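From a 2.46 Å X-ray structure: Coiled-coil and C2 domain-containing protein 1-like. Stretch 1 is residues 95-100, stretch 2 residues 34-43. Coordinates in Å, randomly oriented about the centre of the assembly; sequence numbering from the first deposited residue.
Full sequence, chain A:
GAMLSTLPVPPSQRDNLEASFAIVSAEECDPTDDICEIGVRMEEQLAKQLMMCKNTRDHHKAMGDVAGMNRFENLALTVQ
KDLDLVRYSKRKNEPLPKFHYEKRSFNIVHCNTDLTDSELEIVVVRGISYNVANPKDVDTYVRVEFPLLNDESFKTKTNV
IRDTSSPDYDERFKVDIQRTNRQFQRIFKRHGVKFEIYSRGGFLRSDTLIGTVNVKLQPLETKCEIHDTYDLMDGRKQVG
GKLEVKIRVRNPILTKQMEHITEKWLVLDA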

# COMPACT_ATOMS: atom_id res chain seq x y z
N PRO A 95 -32.56 -10.48 18.02
CA PRO A 95 -32.66 -9.47 16.97
C PRO A 95 -31.30 -8.82 16.73
O PRO A 95 -30.47 -8.72 17.64
CB PRO A 95 -33.69 -8.47 17.52
CG PRO A 95 -33.86 -8.82 18.97
CD PRO A 95 -33.54 -10.27 19.09
N LEU A 96 -31.07 -8.45 15.47
CA LEU A 96 -29.96 -7.57 15.14
C LEU A 96 -30.01 -6.34 16.06
O LEU A 96 -31.10 -5.88 16.42
CB LEU A 96 -30.08 -7.14 13.67
CG LEU A 96 -29.37 -7.87 12.52
CD1 LEU A 96 -28.44 -8.95 13.00
CD2 LEU A 96 -30.40 -8.44 11.51
N PRO A 97 -28.86 -5.81 16.48
CA PRO A 97 -28.88 -4.55 17.24
C PRO A 97 -29.39 -3.39 16.38
O PRO A 97 -29.12 -3.32 15.17
CB PRO A 97 -27.42 -4.35 17.65
CG PRO A 97 -26.82 -5.72 17.63
CD PRO A 97 -27.54 -6.46 16.51
N LYS A 98 -30.15 -2.51 17.01
CA LYS A 98 -30.48 -1.22 16.41
C LYS A 98 -29.21 -0.42 16.11
O LYS A 98 -28.22 -0.49 16.82
CB LYS A 98 -31.37 -0.43 17.37
CG LYS A 98 -32.71 -1.09 17.63
CD LYS A 98 -33.81 -0.04 17.83
CE LYS A 98 -33.58 1.15 16.90
NZ LYS A 98 -34.54 2.24 17.22
N PHE A 99 -29.27 0.37 15.05
CA PHE A 99 -28.10 1.17 14.71
C PHE A 99 -28.56 2.45 14.04
O PHE A 99 -29.74 2.64 13.74
CB PHE A 99 -27.16 0.38 13.79
CG PHE A 99 -27.78 0.02 12.48
CD1 PHE A 99 -27.73 0.89 11.40
CD2 PHE A 99 -28.48 -1.17 12.35
CE1 PHE A 99 -28.33 0.56 10.20
CE2 PHE A 99 -29.08 -1.52 11.14
CZ PHE A 99 -29.01 -0.66 10.06
N HIS A 100 -27.60 3.32 13.77
CA HIS A 100 -27.87 4.59 13.14
C HIS A 100 -26.57 5.00 12.48
O HIS A 100 -25.58 4.29 12.59
CB HIS A 100 -28.33 5.64 14.15
CG HIS A 100 -27.30 5.93 15.20
ND1 HIS A 100 -27.09 5.11 16.29
CD2 HIS A 100 -26.39 6.93 15.30
CE1 HIS A 100 -26.10 5.60 17.02
NE2 HIS A 100 -25.66 6.70 16.44
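Stretch 2 34-43: DICEIGVRME

Residues 34-43 form a continuous helix, held by regular i to i+4 backbone hydrogen bonds from Ile38 N to Asp34 O (2.9 Å) through Glu43 N to Gly39 O (3.2 Å). Against it lies a mostly extended segment, loop from Pro95 to Lys98 and strand from Phe99 onward, which crosses the helix steeply, neither parallel nor antiparallel to it. The backbones come closest where Leu96 CA stands 6.7 Å from Gly39 CA.

Leu96 is the main projection of the extended segment. Its CA-to-CB bond points toward the helix, and its side chain settles into a shallow depression floored by Gly39 and bordered by Ile35 and Met42. Leu96 CD2 lies 3.9 Å from Gly39 CA, 3.7 Å from Ile35 O and 3.9 Å from Ile35 CG2, while Leu96 CG packs 3.8 Å from Met42 SD. The fit leaves little room above the glycine: an ideal CB on Gly39 would come within 3.3 Å of Leu96 CD1. The leucine takes off-well torsions, with chi1 at -94° and chi2 at -6°.

Met42 is the reciprocal projection from the helix. Its CA-to-CB bond also points toward the other stretch, and the side chain adopts an m, t, p conformation and reaches into a recess lined by Leu96, Pro97 and Phe99. Its terminal methyl meets Pro97, with Met42 CE 3.6 Å from Pro97 O and 4.3 Å from Pro97 CD. The sulfur approaches the aromatic ring obliquely, Met42 SD lying 3.7 Å from Phe99 CE2 and 4.6 Å from the ring centroid.

The CA-to-CB bond of Lys98, between these contacting residues, points away from the helix, as those of Cys36, Glu37 and Val40 point away from the extended segment. No hydrogen bond crosses the interface; its 273 Å² of buried surface rests on apolar packing and the sulfur-aromatic contact.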

# COMPACT_ATOMS: atom_id res chain seq x y z
N ASP A 34 -34.42 -10.91 3.54
CA ASP A 34 -33.84 -9.59 3.50
C ASP A 34 -33.27 -9.18 4.86
O ASP A 34 -32.26 -8.46 4.92
CB ASP A 34 -34.89 -8.60 3.01
CG ASP A 34 -35.42 -8.98 1.61
OD1 ASP A 34 -34.60 -9.15 0.67
OD2 ASP A 34 -36.66 -9.10 1.44
N ILE A 35 -33.85 -9.65 5.95
CA ILE A 35 -33.33 -9.22 7.23
C ILE A 35 -32.00 -9.90 7.50
O ILE A 35 -31.06 -9.29 8.00
CB ILE A 35 -34.38 -9.44 8.33
CG1 ILE A 35 -35.50 -8.41 8.10
CG2 ILE A 35 -33.79 -9.21 9.69
CD1 ILE A 35 -36.59 -8.46 9.08
N CYS A 36 -31.88 -11.16 7.08
CA CYS A 36 -30.58 -11.82 7.14
C CYS A 36 -29.53 -11.02 6.40
O CYS A 36 -28.44 -10.79 6.91
CB CYS A 36 -30.69 -13.24 6.57
SG CYS A 36 -29.15 -14.23 6.61
N GLU A 37 -29.86 -10.58 5.18
CA GLU A 37 -28.90 -9.86 4.35
C GLU A 37 -28.52 -8.52 4.97
O GLU A 37 -27.35 -8.10 4.89
CB GLU A 37 -29.47 -9.66 2.94
CG GLU A 37 -28.53 -8.91 1.97
CD GLU A 37 -27.17 -9.63 1.76
OE1 GLU A 37 -27.09 -10.87 1.98
OE2 GLU A 37 -26.19 -8.93 1.39
N ILE A 38 -29.49 -7.83 5.58
CA ILE A 38 -29.19 -6.62 6.33
C ILE A 38 -28.13 -6.92 7.37
O ILE A 38 -27.16 -6.17 7.53
CB ILE A 38 -30.46 -6.04 6.97
CG1 ILE A 38 -31.35 -5.38 5.90
CG2 ILE A 38 -30.09 -5.02 8.07
CD1 ILE A 38 -32.64 -4.76 6.43
N GLY A 39 -28.30 -8.05 8.09
CA GLY A 39 -27.32 -8.44 9.09
C GLY A 39 -25.94 -8.67 8.50
O GLY A 39 -24.93 -8.26 9.08
N VAL A 40 -25.88 -9.31 7.33
CA VAL A 40 -24.60 -9.53 6.68
C VAL A 40 -23.96 -8.20 6.30
O VAL A 40 -22.76 -7.98 6.52
CB VAL A 40 -24.80 -10.46 5.47
CG1 VAL A 40 -23.66 -10.33 4.46
CG2 VAL A 40 -24.93 -11.89 5.93
N ARG A 41 -24.75 -7.27 5.75
CA ARG A 41 -24.23 -5.96 5.36
C ARG A 41 -23.81 -5.11 6.56
O ARG A 41 -22.82 -4.36 6.48
CB ARG A 41 -25.28 -5.22 4.53
CG ARG A 41 -25.62 -5.92 3.21
CD ARG A 41 -24.45 -5.82 2.21
NE ARG A 41 -24.72 -6.54 0.96
CZ ARG A 41 -24.17 -6.25 -0.22
NH1 ARG A 41 -23.30 -5.26 -0.36
NH2 ARG A 41 -24.50 -6.96 -1.28
N MET A 42 -24.54 -5.20 7.67
CA MET A 42 -24.09 -4.56 8.90
C MET A 42 -22.68 -5.00 9.25
O MET A 42 -21.80 -4.18 9.54
CB MET A 42 -25.06 -4.91 10.04
CG MET A 42 -26.38 -4.17 9.99
SD MET A 42 -27.60 -4.86 11.13
CE MET A 42 -26.81 -4.50 12.73
N GLU A 43 -22.45 -6.31 9.23
CA GLU A 43 -21.13 -6.82 9.58
C GLU A 43 -20.08 -6.42 8.55
O GLU A 43 -18.97 -5.99 8.91
CB GLU A 43 -21.23 -8.33 9.73
CG GLU A 43 -20.00 -8.94 10.29
CD GLU A 43 -20.23 -10.35 10.77
OE1 GLU A 43 -21.42 -10.69 11.05
OE2 GLU A 43 -19.22 -11.09 10.85